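Local coordinates for aspartate--tRNA(Asp/Asn) ligase (PDB 1WYD) that attaches aspartate to both tRNA(Asp) and tRNA(Asn), first activating the amino acid with ATP and then transferring it to the acceptor end of the tRNA, at the interface of chains A and B. Coordinates in Å, arbitrary orientation; residue numbers count along the deposited sequence, not the author numbering. Chains: chain A/B, hypothetical aspartyl-tRNA synthetase.

Contact 1 and contact 2 are separate patches of the homodimer interface, the centres of their C-alpha atoms about 45 Å apart. They are not symmetry copies of each other; the two-fold gives each its own twin, and the twin of contact 1 falls beside contact 2. In contact 1 the N-terminal segment and OB-fold strands of chain A meet B:Glu200, B:Arg201 and B:Phe232; in contact 2 the first residues of chain B meet A:Arg201 and A:Phe232. The two thus sample neighbouring parts of one surface, where each anticodon-binding region docks on the partner's class II catalytic domain.

Contact 1: the interface of chains A and B. Residues chain A 3, 6, 22-24, 41-42; chain B 196, 200-201, 232.
The carboxylate of B:Glu200 joins the two subunits, one oxygen engaging A:Arg3 near the N-terminus and the other the backbone of A:Lys42 in the OB-fold anticodon-binding domain. Its OE1 forms a salt bridge with the guanidinium NH2 of A:Arg3 at 2.8 Å, and a weak hydrogen bond with its NH1 at 2.9 Å. The groups meet tip to tip but not coplanar: guanidinium and carboxylate are turned 36° apart, and NH2 approaches from above the carboxylate plane. OE2 accepts the backbone N-H of A:Lys42, 2.6 Å from that N and nearly along the C-O axis. Holding both oxygens should fix the carboxylate's rotation. An alanine here removes both carboxylate oxygens, so it would probably loosen the docking of the subunits. Just behind, CG of B:Glu200 lies in plane at the indole edge of A:Trp24, 3.9 Å from CZ3. The carboxylate OD2 of A:Asp41, 4.8 Å from OE2 of B:Glu200, is of like charge and would probably repel it, an effect A:Arg3 may offset.

Further out, A:Arg3 bends at chi3 (72°), and its NH2 also donates to the carbonyl O of A:Ala22 at 3.0 Å. The ring of A:Phe6 lies with one face over CD of A:Arg3, while B:Phe232 crosses the guanidinium almost perpendicularly, its CE1 3.4 Å from NH2. A:Phe6 also points its CZ at the guanidinium face of B:Arg201, over the centre, 4.1 Å from CZ of that arginine, the planes 88° apart.

Contact 2: the interface of chains A and B. Residues chain A 201, 230, 232-233, 237; chain B 1-2.
The backbone carbonyl O of A:Phe232 is a polar atom with close carbon neighbours from chain B, yet the count of N or O partners within bonding reach there is zero. This oxygen lies in plane at the edge of the tyrosine ring, 3.3 Å from CD2 and 3.7 Å from CE2 of B:Tyr2. The chain A surface belongs to the class II synthetase catalytic domain, where strands 201-209 and 222-231 flank the motif 2 loop, and the N-terminus of the partner lies against it.

B:Tyr2 crosses the side chain of A:Phe232 obliquely, its CD2 3.5 Å from CB of the phenylalanine. The rings do not stack: contact comes through CB and the CD2 rim atom of A:Phe232, the latter 3.9 Å from CB of B:Tyr2.

B:Met1 runs extended beyond CG (chi2 -153°, chi3 -171°), which carries its thioether past A:Asp237. There SD lies 3.4 Å from OD1 of the aspartate, a van der Waals approach rather than a bond. A:Asp237 sits in the first turn of helix 235-256, whose N-terminal end would be likely to stabilise the carboxylate's negative charge. At the tip, CE of B:Met1 meets CE of A:Met230 at 4.1 Å, the chains crossing at about a right angle. A:Met230, with CG anti to its backbone N (chi1 -178°), lays that methyl over the centre of the A:Arg201 guanidinium, whose NH2 is 4.2 Å from CE of B:Met1.

Contact 1: the interface of chains A and B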
loop_
_atom_site.group_PDB
_atom_site.type_symbol
_atom_site.label_atom_id
_atom_site.label_comp_id
_atom_site.label_asym_id
_atom_site.label_seq_id
_atom_site.Cartn_x
_atom_site.Cartn_y
_atom_site.Cartn_z
ATOM N N ARG A 3 10.107 -28.031 5.321
ATOM C CA ARG A 3 11.353 -27.877 6.036
ATOM C C ARG A 3 11.063 -27.939 7.523
ATOM O O ARG A 3 9.900 -28.011 7.927
ATOM C CB ARG A 3 12.072 -26.575 5.638
ATOM C CG ARG A 3 11.274 -25.292 5.819
ATOM C CD ARG A 3 12.123 -24.023 5.815
ATOM N NE ARG A 3 12.633 -23.704 4.477
ATOM C CZ ARG A 3 11.948 -23.077 3.507
ATOM N NH1 ARG A 3 10.692 -22.654 3.683
ATOM N NH2 ARG A 3 12.544 -22.846 2.344
ATOM N N PHE A 6 15.073 -23.042 8.625
ATOM C CA PHE A 6 15.677 -22.234 7.580
ATOM C C PHE A 6 17.210 -22.305 7.746
ATOM O O PHE A 6 17.730 -22.553 8.854
ATOM C CB PHE A 6 15.175 -20.782 7.662
ATOM C CG PHE A 6 13.747 -20.578 7.169
ATOM C CD1 PHE A 6 12.685 -20.468 8.079
ATOM C CD2 PHE A 6 13.467 -20.445 5.805
ATOM C CE1 PHE A 6 11.358 -20.254 7.634
ATOM C CE2 PHE A 6 12.148 -20.231 5.341
ATOM C CZ PHE A 6 11.088 -20.140 6.259
ATOM N N ALA A 22 14.566 -26.957 2.846
ATOM C CA ALA A 22 13.918 -26.870 1.545
ATOM C C ALA A 22 14.516 -25.669 0.906
ATOM O O ALA A 22 14.769 -24.668 1.573
ATOM C CB ALA A 22 12.438 -26.676 1.693
ATOM N N GLY A 23 14.747 -25.750 -0.393
ATOM C CA GLY A 23 15.292 -24.608 -1.101
ATOM C C GLY A 23 15.699 -24.889 -2.523
ATOM O O GLY A 23 15.296 -25.879 -3.125
ATOM N N TRP A 24 16.532 -23.992 -3.033
ATOM C CA TRP A 24 16.963 -23.972 -4.421
ATOM C C TRP A 24 18.431 -24.446 -4.561
ATOM O O TRP A 24 19.310 -24.110 -3.738
ATOM C CB TRP A 24 16.820 -22.550 -4.954
ATOM C CG TRP A 24 15.436 -22.206 -5.361
ATOM C CD1 TRP A 24 14.846 -22.455 -6.581
ATOM C CD2 TRP A 24 14.439 -21.560 -4.562
ATOM N NE1 TRP A 24 13.548 -21.999 -6.581
ATOM C CE2 TRP A 24 13.268 -21.444 -5.358
ATOM C CE3 TRP A 24 14.410 -21.060 -3.248
ATOM C CZ2 TRP A 24 12.080 -20.824 -4.891
ATOM C CZ3 TRP A 24 13.203 -20.455 -2.773
ATOM C CH2 TRP A 24 12.065 -20.354 -3.596
ATOM N N ASP A 41 17.684 -20.429 0.271
ATOM C CA ASP A 41 16.291 -20.144 0.627
ATOM C C ASP A 41 16.214 -18.698 1.068
ATOM O O ASP A 41 17.220 -17.976 0.954
ATOM C CB ASP A 41 15.786 -21.113 1.697
ATOM C CG ASP A 41 16.429 -20.900 3.058
ATOM O OD1 ASP A 41 16.301 -21.849 3.897
ATOM O OD2 ASP A 41 17.042 -19.845 3.400
ATOM N N LYS A 42 15.056 -18.270 1.594
ATOM C CA LYS A 42 14.874 -16.871 1.947
ATOM C C LYS A 42 15.923 -16.304 2.941
ATOM O O LYS A 42 16.207 -15.093 2.945
ATOM C CB LYS A 42 13.405 -16.589 2.362
ATOM C CG LYS A 42 13.045 -16.824 3.849
ATOM C CD LYS A 42 11.568 -16.494 4.144
ATOM C CE LYS A 42 11.414 -15.127 4.813
ATOM N NZ LYS A 42 11.383 -14.004 3.789
ATOM N N ALA B 196 7.014 -14.890 -4.955
ATOM C CA ALA B 196 7.133 -15.967 -3.981
ATOM C C ALA B 196 8.234 -16.927 -4.447
ATOM O O ALA B 196 8.864 -17.629 -3.623
ATOM C CB ALA B 196 5.827 -16.683 -3.825
ATOM N N GLU B 200 10.203 -16.220 -1.412
ATOM C CA GLU B 200 9.314 -17.087 -0.607
ATOM C C GLU B 200 8.034 -16.492 0.003
ATOM O O GLU B 200 6.947 -17.072 -0.132
ATOM C CB GLU B 200 10.088 -17.806 0.483
ATOM C CG GLU B 200 10.902 -18.970 -0.052
ATOM C CD GLU B 200 11.618 -19.755 1.024
ATOM O OE1 GLU B 200 10.983 -20.551 1.726
ATOM O OE2 GLU B 200 12.835 -19.571 1.143
ATOM N N ARG B 201 8.141 -15.367 0.698
ATOM C CA ARG B 201 6.994 -14.898 1.488
ATOM C C ARG B 201 6.655 -13.454 1.211
ATOM O O ARG B 201 7.377 -12.595 1.649
ATOM C CB ARG B 201 7.248 -15.118 3.002
ATOM C CG ARG B 201 7.485 -16.597 3.352
ATOM C CD ARG B 201 7.441 -16.918 4.890
ATOM N NE ARG B 201 7.252 -18.353 5.190
ATOM C CZ ARG B 201 7.242 -18.875 6.437
ATOM N NH1 ARG B 201 7.466 -18.097 7.507
ATOM N NH2 ARG B 201 7.031 -20.180 6.607
ATOM N N PHE B 232 6.378 -22.975 -0.170
ATOM C CA PHE B 232 6.424 -24.182 0.680
ATOM C C PHE B 232 5.269 -24.200 1.651
ATOM O O PHE B 232 5.440 -24.346 2.853
ATOM C CB PHE B 232 7.786 -24.354 1.387
ATOM C CG PHE B 232 8.951 -24.312 0.438
ATOM C CD1 PHE B 232 9.713 -23.155 0.301
ATOM C CD2 PHE B 232 9.251 -25.407 -0.357
ATOM C CE1 PHE B 232 10.783 -23.107 -0.607
ATOM C CE2 PHE B 232 10.318 -25.366 -1.258
ATOM C CZ PHE B 232 11.090 -24.218 -1.386
#

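Contact 2: the interface of chains A and B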
loop_
_atom_site.group_PDB
_atom_site.type_symbol
_atom_site.label_atom_id
_atom_site.label_comp_id
_atom_site.label_asym_id
_atom_site.label_seq_id
_atom_site.Cartn_x
_atom_site.Cartn_y
_atom_site.Cartn_z
ATOM N N ARG A 201 -4.721 14.096 9.149
ATOM C CA ARG A 201 -3.391 13.546 8.870
ATOM C C ARG A 201 -3.489 12.225 8.144
ATOM O O ARG A 201 -4.007 11.234 8.694
ATOM C CB ARG A 201 -2.564 13.397 10.160
ATOM C CG ARG A 201 -2.434 14.672 10.967
ATOM C CD ARG A 201 -1.741 14.537 12.309
ATOM N NE ARG A 201 -1.526 15.879 12.876
ATOM C CZ ARG A 201 -0.486 16.204 13.629
ATOM N NH1 ARG A 201 0.424 15.283 13.922
ATOM N NH2 ARG A 201 -0.355 17.436 14.099
ATOM N N MET A 230 -1.125 16.866 5.583
ATOM C CA MET A 230 -1.217 17.229 7.006
ATOM C C MET A 230 -1.928 18.556 7.209
ATOM O O MET A 230 -1.371 19.630 6.847
ATOM C CB MET A 230 0.199 17.340 7.590
ATOM C CG MET A 230 0.302 17.674 9.121
ATOM S SD MET A 230 2.079 17.687 9.656
ATOM C CE MET A 230 1.933 16.894 11.411
ATOM N N PHE A 232 -3.364 21.830 9.322
ATOM C CA PHE A 232 -2.701 22.762 10.259
ATOM C C PHE A 232 -1.165 22.739 10.287
ATOM O O PHE A 232 -0.550 23.033 11.302
ATOM C CB PHE A 232 -3.304 22.678 11.665
ATOM C CG PHE A 232 -4.776 22.557 11.664
ATOM C CD1 PHE A 232 -5.387 21.298 11.629
ATOM C CD2 PHE A 232 -5.559 23.681 11.745
ATOM C CE1 PHE A 232 -6.734 21.183 11.635
ATOM C CE2 PHE A 232 -6.937 23.571 11.756
ATOM C CZ PHE A 232 -7.523 22.337 11.685
ATOM N N ALA A 233 -0.568 22.436 9.135
ATOM C CA ALA A 233 0.884 22.402 8.971
ATOM C C ALA A 233 1.203 23.281 7.773
ATOM O O ALA A 233 0.355 23.462 6.942
ATOM C CB ALA A 233 1.344 20.994 8.712
ATOM N N ASP A 237 6.852 22.545 8.771
ATOM C CA ASP A 237 6.385 21.387 9.576
ATOM C C ASP A 237 6.487 20.062 8.818
ATOM O O ASP A 237 6.814 19.032 9.423
ATOM C CB ASP A 237 4.938 21.544 10.013
ATOM C CG ASP A 237 4.746 22.654 10.990
ATOM O OD1 ASP A 237 3.671 23.319 10.923
ATOM O OD2 ASP A 237 5.599 22.942 11.867
ATOM N N MET B 1 1.880 24.428 16.137
ATOM C CA MET B 1 1.346 24.820 14.792
ATOM C C MET B 1 0.126 25.740 14.971
ATOM O O MET B 1 0.297 26.934 15.230
ATOM C CB MET B 1 1.062 23.572 13.946
ATOM C CG MET B 1 1.942 22.349 14.370
ATOM S SD MET B 1 2.302 21.078 13.077
ATOM C CE MET B 1 3.082 19.773 14.093
ATOM N N TYR B 2 -1.091 25.218 14.878
ATOM C CA TYR B 2 -2.233 26.124 15.026
ATOM C C TYR B 2 -2.948 25.927 16.354
ATOM O O TYR B 2 -3.972 26.550 16.632
ATOM C CB TYR B 2 -3.228 25.991 13.845
ATOM C CG TYR B 2 -2.783 26.628 12.547
ATOM C CD1 TYR B 2 -3.199 27.908 12.197
ATOM C CD2 TYR B 2 -1.946 25.945 11.666
ATOM C CE1 TYR B 2 -2.806 28.488 10.977
ATOM C CE2 TYR B 2 -1.543 26.509 10.461
ATOM C CZ TYR B 2 -1.979 27.777 10.113
ATOM O OH TYR B 2 -1.567 28.336 8.915
#